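Side-chain contacts in Mlr3007 protein (Mesorhizobium loti, PDB 3QQM), which probably catalyses the pyridoxal-phosphate-dependent transfer of the amino group between branched-chain amino acids and 2-oxoglutarate, as a class-IV aminotransferase: residues N156-F161 against L166-L171; T28-F33 against E58-A63; H127-S130 against Q136-E139. All coordinates share one frame; numbering follows the deposited sequence.

Interaction 1 of 3, residues N156-F161 against L166-L171; sequences NVFADF and LATPRL
Ala159 and Ala167 face each other as an antiparallel hydrogen-bonded pair, each serving the other's peptide group. Ala159 N donates to Ala167 O over 2.8 Å, and Ala167 N returns a bond of 2.7 Å to Ala159 O. The Ala167 carbonyl has a second partner in Tyr195 OH. Two residues along each strand, at Val157 and Pro169, the ladder would call for another backbone donor, but proline has no N-H. Thr168 supplies it from its side chain: OG1 reaches Val157 O at 2.6 Å, nearly in line with the C=O bond (C=O...donor angle 162°). Its first torsion explains this reach, since OG1 stands anti to the backbone N (chi1 -165°). Pro169 CD still rests 3.5 Å from the same Val157 O.

These are two consecutive antiparallel strands joined by four residues, a hairpin-like pair held by one hydrogen-bonded bridge. Strand 156-160 is an edge strand of the mixed sheet, and through Asn156, Phe158 and Asp160 it bonds to strand 205-210 on its other side; strand 166-169 pairs in parallel with strand 190-193.

Thr168 OG1 lies over one face of the Phe158 ring, 3.7 Å from CE2, the two side chains pointing the same way, while Phe158 CB meets Leu166 CB at 4.0 Å. The small methyl of Ala167 suits its place at the edge of the Phe161 ring, near its plane, with CB 3.8 Å from Phe161 CE2. Asp160 turns its carboxylate to the connection, where OD1 accepts from the backbone N of Gly162 and Gly164.

Interaction 2 of 3, residues T28-F33 against E58-A63; sequences TSFLRF and EVLSDA
Leu60 reaches from helix 53-64 to Phe30 and Phe33, and its two methyl branches divide the work. CD2 meets Phe30 CZ at 4.0 Å, the side chains crossing obliquely. CD1 approaches the edge of the Phe33 ring, near its plane, and is 4.0 Å from Phe33 CE1; here the two side chains come from opposite directions. A forked leucine suits this position because each arm can address a different ring. The contact is wholly apolar; no hydrogen bond crosses it.

The aromatic pair is itself packed together. Phe30 CD2 sits 3.5 Å above the plane of the Phe33 ring, over its centre. Different first torsions bring the rings into place: Phe33 has CG anti to the backbone N (chi1 -168°), whereas Phe30 has CG beside it, anti to the carbonyl carbon (chi1 -54°). Phe30 also meets Trp24 edge-to-face, which extends the aromatic group onto strand 17-25.

The backbone brings the two phenylalanines near each other through a type II beta turn from Phe30 to Phe33, with a weak bond of 3.3 Å from Phe33 N to Phe30 O. Arg32 takes positive phi in this turn and is also the N-cap residue of helix 33-47.

Polar and charged interactions belong to Arg32, inside the turn. Its NH1 forms a salt bridge with Glu183 and NH2 bonds to Ser211 O. Leu31 CG packs over one guanidinium face, offset toward the rim.

Leu60 also touches Thr73 and Leu75 of strand 71-78 and Ala85 of strand 83-89, so the contact is that of a helix packed by its apolar side on an antiparallel sheet, as in the small N-terminal domain of class-IV aminotransferases.

Interaction 3 of 3, residues H127-S130 against Q136-E139; sequences HARS and QADE. With EDO (1,2-ethanediol), chain T; EDO (1,2-ethanediol), chain B.
Arg129 directs both terminal nitrogens at one backbone atom, Ala137 O, NH2 at 2.9 Å and NH1 at 3.1 Å. The oxygen lies in the guanidinium plane, and both donors come from the same face of the carbonyl plane. The chain is bent to get there, with chi2 59° and chi3 -86° curling the guanidinium toward the loop. NH2 also donates to Tyr132 O, in the connection between the segments. Such a long, many-donor side chain suits a place late in helix 123-130, where the loop offers backbone oxygens: the helix, not far along the chain from the cofactor-bearing Lys118, is fastened here to the approach of strand 139-143. With both terminal nitrogens gone, replacement by alanine is likely to leave the Ala137 carbonyl without a mate and the loop less firmly tied to the helix.

Bound ethanediol, probably from the crystallisation liquor, adds further bonds. Arg129 NH1 donates to O2 of one molecule at 3.0 Å, and this O2 also lies 3.0 Å from Glu139 OE1. OE2 of Glu139 is bonded to Thr155 OG1 and Ile154 N, and OE1 to Thr153 OG1. A second ethanediol gives its O1 proton to Asp138 OD1 at 2.6 Å.

From the N terminus, interaction 2 comes first: the turn at 28-33 leads into helix 33-47, and the chain returns through helix 53-64 to close a loop of 24 residues against the antiparallel sheet. Interaction 3 follows, joining helix 123-130 across five residues to the start of strand 139-143. Interaction 1 is last and spans four residues, between the edge strand 156-160 and strand 166-169. The three lie in series, with none nested or crossed. Interactions 1 and 3 both adjoin the mixed sheet, their centres about 19 Å apart, whereas interaction 2 is on the opposite side of the chain's centre from each.

Interaction 1 of 3, residues N156-F161 against L166-L171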
loop_
_atom_site.group_PDB
_atom_site.type_symbol
_atom_site.label_atom_id
_atom_site.label_comp_id
_atom_site.label_asym_id
_atom_site.label_seq_id
_atom_site.Cartn_x
_atom_site.Cartn_y
_atom_site.Cartn_z
ATOM N N ASN A 156 3.740 -0.204 3.611
ATOM C CA ASN A 156 4.592 -1.296 4.010
ATOM C C ASN A 156 5.623 -0.659 4.957
ATOM O O ASN A 156 5.873 0.538 4.874
ATOM C CB ASN A 156 5.253 -1.963 2.816
ATOM C CG ASN A 156 4.281 -2.834 2.016
ATOM O OD1 ASN A 156 4.024 -2.582 0.839
ATOM N ND2 ASN A 156 3.713 -3.852 2.676
ATOM N N VAL A 157 6.208 -1.469 5.840
ATOM C CA VAL A 157 7.161 -1.014 6.857
ATOM C C VAL A 157 8.589 -1.328 6.464
ATOM O O VAL A 157 8.866 -2.369 5.900
ATOM C CB VAL A 157 6.856 -1.703 8.210
ATOM C CG1 VAL A 157 7.848 -1.251 9.301
ATOM C CG2 VAL A 157 5.420 -1.425 8.625
ATOM N N PHE A 158 9.499 -0.418 6.788
ATOM C CA PHE A 158 10.908 -0.567 6.452
ATOM C C PHE A 158 11.706 -0.084 7.639
ATOM O O PHE A 158 11.600 1.098 8.041
ATOM C CB PHE A 158 11.245 0.252 5.215
ATOM C CG PHE A 158 10.409 -0.103 4.018
ATOM C CD1 PHE A 158 9.201 0.523 3.798
ATOM C CD2 PHE A 158 10.837 -1.051 3.119
ATOM C CE1 PHE A 158 8.434 0.207 2.722
ATOM C CE2 PHE A 158 10.075 -1.395 2.056
ATOM C CZ PHE A 158 8.860 -0.755 1.839
ATOM N N ALA A 159 12.494 -1.000 8.209
ATOM C CA ALA A 159 13.268 -0.717 9.397
ATOM C C ALA A 159 14.754 -0.940 9.177
ATOM O O ALA A 159 15.180 -1.988 8.676
ATOM C CB ALA A 159 12.758 -1.570 10.550
ATOM N N ASP A 160 15.536 0.059 9.571
ATOM C CA ASP A 160 16.984 0.034 9.455
ATOM C C ASP A 160 17.543 -0.221 10.829
ATOM O O ASP A 160 17.506 0.663 11.688
ATOM C CB ASP A 160 17.454 1.378 8.938
ATOM C CG ASP A 160 18.973 1.454 8.731
ATOM O OD1 ASP A 160 19.743 0.578 9.221
ATOM O OD2 ASP A 160 19.375 2.407 8.048
ATOM N N PHE A 161 18.058 -1.431 11.054
ATOM C CA PHE A 161 18.598 -1.778 12.387
ATOM C C PHE A 161 20.039 -1.354 12.580
ATOM O O PHE A 161 20.680 -1.771 13.547
ATOM C CB PHE A 161 18.405 -3.261 12.698
ATOM C CG PHE A 161 16.955 -3.653 12.809
ATOM C CD1 PHE A 161 16.240 -3.395 13.986
ATOM C CD2 PHE A 161 16.293 -4.253 11.745
ATOM C CE1 PHE A 161 14.907 -3.731 14.093
ATOM C CE2 PHE A 161 14.941 -4.603 11.857
ATOM C CZ PHE A 161 14.250 -4.339 13.023
ATOM N N LEU A 166 17.024 -1.783 4.516
ATOM C CA LEU A 166 15.643 -1.572 4.923
ATOM C C LEU A 166 14.946 -2.943 5.102
ATOM O O LEU A 166 14.523 -3.575 4.139
ATOM C CB LEU A 166 14.924 -0.684 3.901
ATOM C CG LEU A 166 15.510 0.766 3.797
ATOM C CD1 LEU A 166 15.004 1.485 2.533
ATOM C CD2 LEU A 166 15.252 1.622 5.037
ATOM N N ALA A 167 14.891 -3.411 6.342
ATOM C CA ALA A 167 14.282 -4.699 6.677
ATOM C C ALA A 167 12.790 -4.503 6.633
ATOM O O ALA A 167 12.276 -3.629 7.302
ATOM C CB ALA A 167 14.747 -5.180 8.075
ATOM N N THR A 168 12.115 -5.283 5.800
ATOM C CA THR A 168 10.673 -5.190 5.616
ATOM C C THR A 168 10.066 -6.576 5.848
ATOM O O THR A 168 10.675 -7.583 5.458
ATOM C CB THR A 168 10.351 -4.682 4.191
ATOM O OG1 THR A 168 8.991 -4.267 4.124
ATOM C CG2 THR A 168 10.632 -5.761 3.115
ATOM N N PRO A 169 8.880 -6.645 6.493
ATOM C CA PRO A 169 8.297 -7.937 6.781
ATOM C C PRO A 169 8.174 -8.885 5.567
ATOM O O PRO A 169 7.740 -8.482 4.482
ATOM C CB PRO A 169 6.934 -7.568 7.341
ATOM C CG PRO A 169 7.151 -6.304 8.004
ATOM C CD PRO A 169 8.075 -5.570 7.099
ATOM N N ARG A 170 8.552 -10.139 5.798
ATOM C CA ARG A 170 8.500 -11.192 4.792
ATOM C C ARG A 170 7.055 -11.417 4.440
ATOM O O ARG A 170 6.196 -11.410 5.301
ATOM C CB ARG A 170 9.154 -12.469 5.330
ATOM C CG ARG A 170 9.611 -13.412 4.273
ATOM C CD ARG A 170 10.514 -14.512 4.831
ATOM N NE ARG A 170 9.766 -15.534 5.545
ATOM C CZ ARG A 170 10.320 -16.552 6.198
ATOM N NH1 ARG A 170 11.639 -16.652 6.314
ATOM N NH2 ARG A 170 9.545 -17.451 6.781
ATOM N N LEU A 171 6.803 -11.651 3.162
ATOM C CA LEU A 171 5.460 -11.790 2.639
ATOM C C LEU A 171 4.580 -12.853 3.349
ATOM O O LEU A 171 3.379 -12.604 3.581
ATOM C CB LEU A 171 5.525 -12.077 1.145
ATOM C CG LEU A 171 4.219 -11.827 0.405
ATOM C CD1 LEU A 171 3.805 -10.338 0.563
ATOM C CD2 LEU A 171 4.377 -12.231 -1.079
#

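Interaction 2 of 3, residues T28-F33 against E58-A63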
loop_
_atom_site.group_PDB
_atom_site.type_symbol
_atom_site.label_atom_id
_atom_site.label_comp_id
_atom_site.label_asym_id
_atom_site.label_seq_id
_atom_site.Cartn_x
_atom_site.Cartn_y
_atom_site.Cartn_z
ATOM N N THR A 28 6.672 11.901 -17.284
ATOM C CA THR A 28 6.979 10.498 -16.996
ATOM C C THR A 28 5.763 9.629 -16.624
ATOM O O THR A 28 5.918 8.435 -16.331
ATOM C CB THR A 28 8.014 10.413 -15.862
ATOM O OG1 THR A 28 7.512 11.102 -14.711
ATOM C CG2 THR A 28 9.341 11.064 -16.311
ATOM N N SER A 29 4.571 10.228 -16.620
ATOM C CA SER A 29 3.331 9.518 -16.323
ATOM C C SER A 29 3.339 8.834 -14.922
ATOM O O SER A 29 3.961 9.328 -13.990
ATOM C CB SER A 29 3.060 8.516 -17.454
ATOM O OG SER A 29 1.802 7.882 -17.314
ATOM N N PHE A 30 2.695 7.686 -14.790
ATOM C CA PHE A 30 2.585 7.038 -13.474
ATOM C C PHE A 30 3.881 6.476 -12.953
ATOM O O PHE A 30 4.552 5.730 -13.625
ATOM C CB PHE A 30 1.532 5.924 -13.486
ATOM C CG PHE A 30 0.199 6.366 -13.968
ATOM C CD1 PHE A 30 -0.632 7.084 -13.157
ATOM C CD2 PHE A 30 -0.205 6.100 -15.270
ATOM C CE1 PHE A 30 -1.855 7.507 -13.612
ATOM C CE2 PHE A 30 -1.428 6.520 -15.736
ATOM C CZ PHE A 30 -2.264 7.209 -14.893
ATOM N N LEU A 31 4.217 6.832 -11.729
ATOM C CA LEU A 31 5.423 6.324 -11.121
ATOM C C LEU A 31 5.213 4.805 -10.896
ATOM O O LEU A 31 4.141 4.381 -10.473
ATOM C CB LEU A 31 5.686 7.068 -9.813
ATOM C CG LEU A 31 7.078 7.091 -9.198
ATOM C CD1 LEU A 31 8.127 7.611 -10.199
ATOM C CD2 LEU A 31 7.088 7.966 -7.907
ATOM N N ARG A 32 6.209 4.002 -11.287
ATOM C CA ARG A 32 6.153 2.549 -11.117
ATOM C C ARG A 32 4.934 1.934 -11.829
ATOM O O ARG A 32 4.383 0.934 -11.388
ATOM C CB ARG A 32 6.166 2.182 -9.614
ATOM C CG ARG A 32 7.507 2.395 -8.952
ATOM C CD ARG A 32 7.440 2.154 -7.437
ATOM N NE ARG A 32 6.847 3.295 -6.757
ATOM C CZ ARG A 32 7.542 4.367 -6.390
ATOM N NH1 ARG A 32 8.864 4.420 -6.596
ATOM N NH2 ARG A 32 6.922 5.378 -5.796
ATOM N N PHE A 33 4.570 2.542 -12.958
ATOM C CA PHE A 33 3.411 2.140 -13.739
ATOM C C PHE A 33 3.395 0.673 -14.072
ATOM O O PHE A 33 2.415 0.012 -13.819
ATOM C CB PHE A 33 3.313 3.001 -15.015
ATOM C CG PHE A 33 1.987 2.884 -15.770
ATOM C CD1 PHE A 33 0.794 2.571 -15.113
ATOM C CD2 PHE A 33 1.904 3.349 -17.082
ATOM C CE1 PHE A 33 -0.417 2.555 -15.812
ATOM C CE2 PHE A 33 0.688 3.354 -17.771
ATOM C CZ PHE A 33 -0.462 2.956 -17.138
ATOM N N GLU A 58 -7.988 3.388 -21.456
ATOM C CA GLU A 58 -8.966 4.416 -21.779
ATOM C C GLU A 58 -9.330 5.220 -20.559
ATOM O O GLU A 58 -9.269 6.449 -20.603
ATOM C CB GLU A 58 -10.262 3.838 -22.422
ATOM C CG GLU A 58 -10.107 3.325 -23.893
ATOM C CD GLU A 58 -11.384 2.648 -24.472
ATOM O OE1 GLU A 58 -11.364 2.317 -25.696
ATOM O OE2 GLU A 58 -12.398 2.430 -23.727
ATOM N N VAL A 59 -9.719 4.554 -19.469
ATOM C CA VAL A 59 -10.113 5.304 -18.269
ATOM C C VAL A 59 -8.940 6.118 -17.680
ATOM O O VAL A 59 -9.129 7.251 -17.254
ATOM C CB VAL A 59 -10.783 4.417 -17.180
ATOM C CG1 VAL A 59 -12.021 3.773 -17.735
ATOM C CG2 VAL A 59 -9.832 3.350 -16.633
ATOM N N LEU A 60 -7.738 5.549 -17.675
ATOM C CA LEU A 60 -6.563 6.268 -17.155
ATOM C C LEU A 60 -6.252 7.505 -18.024
ATOM O O LEU A 60 -6.028 8.593 -17.498
ATOM C CB LEU A 60 -5.351 5.353 -17.069
ATOM C CG LEU A 60 -5.442 4.263 -16.016
ATOM C CD1 LEU A 60 -4.295 3.253 -16.170
ATOM C CD2 LEU A 60 -5.483 4.882 -14.615
ATOM N N SER A 61 -6.260 7.327 -19.339
ATOM C CA SER A 61 -6.010 8.423 -20.269
ATOM C C SER A 61 -7.046 9.545 -20.064
ATOM O O SER A 61 -6.684 10.710 -19.986
ATOM C CB SER A 61 -6.038 7.911 -21.727
ATOM O OG SER A 61 -5.863 8.973 -22.661
ATOM N N ASP A 62 -8.327 9.200 -19.976
ATOM C CA ASP A 62 -9.368 10.229 -19.737
ATOM C C ASP A 62 -9.216 10.931 -18.397
ATOM O O ASP A 62 -9.407 12.129 -18.313
ATOM C CB ASP A 62 -10.769 9.651 -19.810
ATOM C CG ASP A 62 -11.165 9.243 -21.217
ATOM O OD1 ASP A 62 -10.369 9.469 -22.173
ATOM O OD2 ASP A 62 -12.286 8.685 -21.357
ATOM N N ALA A 63 -8.892 10.176 -17.347
ATOM C CA ALA A 63 -8.729 10.754 -16.004
ATOM C C ALA A 63 -7.573 11.751 -15.924
ATOM O O ALA A 63 -7.661 12.751 -15.212
ATOM C CB ALA A 63 -8.554 9.644 -14.961
#

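Interaction 3 of 3, residues H127-S130 against Q136-E139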
loop_
_atom_site.group_PDB
_atom_site.type_symbol
_atom_site.label_atom_id
_atom_site.label_comp_id
_atom_site.label_asym_id
_atom_site.label_seq_id
_atom_site.Cartn_x
_atom_site.Cartn_y
_atom_site.Cartn_z
ATOM N N HIS A 127 -10.764 -0.973 10.488
ATOM C CA HIS A 127 -10.959 -1.132 11.929
ATOM C C HIS A 127 -9.692 -0.690 12.705
ATOM O O HIS A 127 -9.798 -0.002 13.724
ATOM C CB HIS A 127 -11.353 -2.575 12.292
ATOM C CG HIS A 127 -11.661 -2.756 13.737
ATOM N ND1 HIS A 127 -10.710 -3.157 14.654
ATOM C CD2 HIS A 127 -12.799 -2.537 14.442
ATOM C CE1 HIS A 127 -11.253 -3.191 15.860
ATOM N NE2 HIS A 127 -12.521 -2.825 15.759
ATOM N N ALA A 128 -8.517 -1.054 12.185
ATOM C CA ALA A 128 -7.250 -0.697 12.812
ATOM C C ALA A 128 -7.115 0.803 12.830
ATOM O O ALA A 128 -6.789 1.383 13.852
ATOM C CB ALA A 128 -6.050 -1.345 12.085
ATOM N N ARG A 129 -7.407 1.430 11.697
ATOM C CA ARG A 129 -7.338 2.884 11.571
ATOM C C ARG A 129 -8.295 3.584 12.563
ATOM O O ARG A 129 -7.939 4.597 13.161
ATOM C CB ARG A 129 -7.670 3.270 10.137
ATOM C CG ARG A 129 -7.636 4.781 9.759
ATOM C CD ARG A 129 -6.273 5.448 9.981
ATOM N NE ARG A 129 -6.088 5.930 11.337
ATOM C CZ ARG A 129 -5.093 6.731 11.726
ATOM N NH1 ARG A 129 -4.150 7.114 10.876
ATOM N NH2 ARG A 129 -5.037 7.147 12.985
ATOM N N SER A 130 -9.468 3.007 12.792
ATOM C CA SER A 130 -10.430 3.617 13.697
ATOM C C SER A 130 -10.011 3.543 15.186
ATOM O O SER A 130 -10.593 4.206 16.018
ATOM C CB SER A 130 -11.813 2.978 13.519
ATOM O OG SER A 130 -11.843 1.695 14.123
ATOM N N GLN A 136 -3.029 10.926 17.227
ATOM C CA GLN A 136 -2.382 9.845 17.982
ATOM C C GLN A 136 -1.468 9.003 17.069
ATOM O O GLN A 136 -0.470 8.463 17.515
ATOM C CB GLN A 136 -3.434 8.946 18.642
ATOM C CG GLN A 136 -4.265 9.614 19.722
ATOM C CD GLN A 136 -5.394 8.705 20.283
ATOM O OE1 GLN A 136 -6.142 8.075 19.539
ATOM N NE2 GLN A 136 -5.536 8.693 21.604
ATOM N N ALA A 137 -1.841 8.891 15.791
ATOM C CA ALA A 137 -1.061 8.132 14.822
ATOM C C ALA A 137 -1.353 8.552 13.385
ATOM O O ALA A 137 -2.498 8.615 12.956
ATOM C CB ALA A 137 -1.326 6.623 14.995
ATOM N N ASP A 138 -0.307 8.868 12.658
ATOM C CA ASP A 138 -0.431 9.221 11.252
ATOM C C ASP A 138 -0.656 7.917 10.493
ATOM O O ASP A 138 -1.366 7.890 9.461
ATOM C CB ASP A 138 0.817 9.935 10.792
ATOM C CG ASP A 138 0.995 11.273 11.483
ATOM O OD1 ASP A 138 0.184 12.198 11.183
ATOM O OD2 ASP A 138 1.945 11.409 12.292
ATOM N N GLU A 139 -0.102 6.821 11.045
ATOM C CA GLU A 139 -0.265 5.484 10.473
ATOM C C GLU A 139 -0.318 4.445 11.594
ATOM O O GLU A 139 0.333 4.577 12.614
ATOM C CB GLU A 139 0.856 5.187 9.461
ATOM C CG GLU A 139 0.899 3.774 8.833
ATOM C CD GLU A 139 -0.370 3.393 8.045
ATOM O OE1 GLU A 139 -1.481 3.515 8.587
ATOM O OE2 GLU A 139 -0.234 2.861 6.913
HETATM C C1 EDO T . -4.548 6.864 6.365
HETATM O O1 EDO T . -5.759 7.367 6.933
HETATM C C2 EDO T . -3.394 7.090 7.340
HETATM O O2 EDO T . -3.218 5.972 8.207
HETATM C C1 EDO B . -0.340 15.521 12.818
HETATM O O1 EDO B . 0.375 14.659 11.920
HETATM C C2 EDO B . -0.748 14.761 14.079
HETATM O O2 EDO B . 0.333 13.963 14.594
#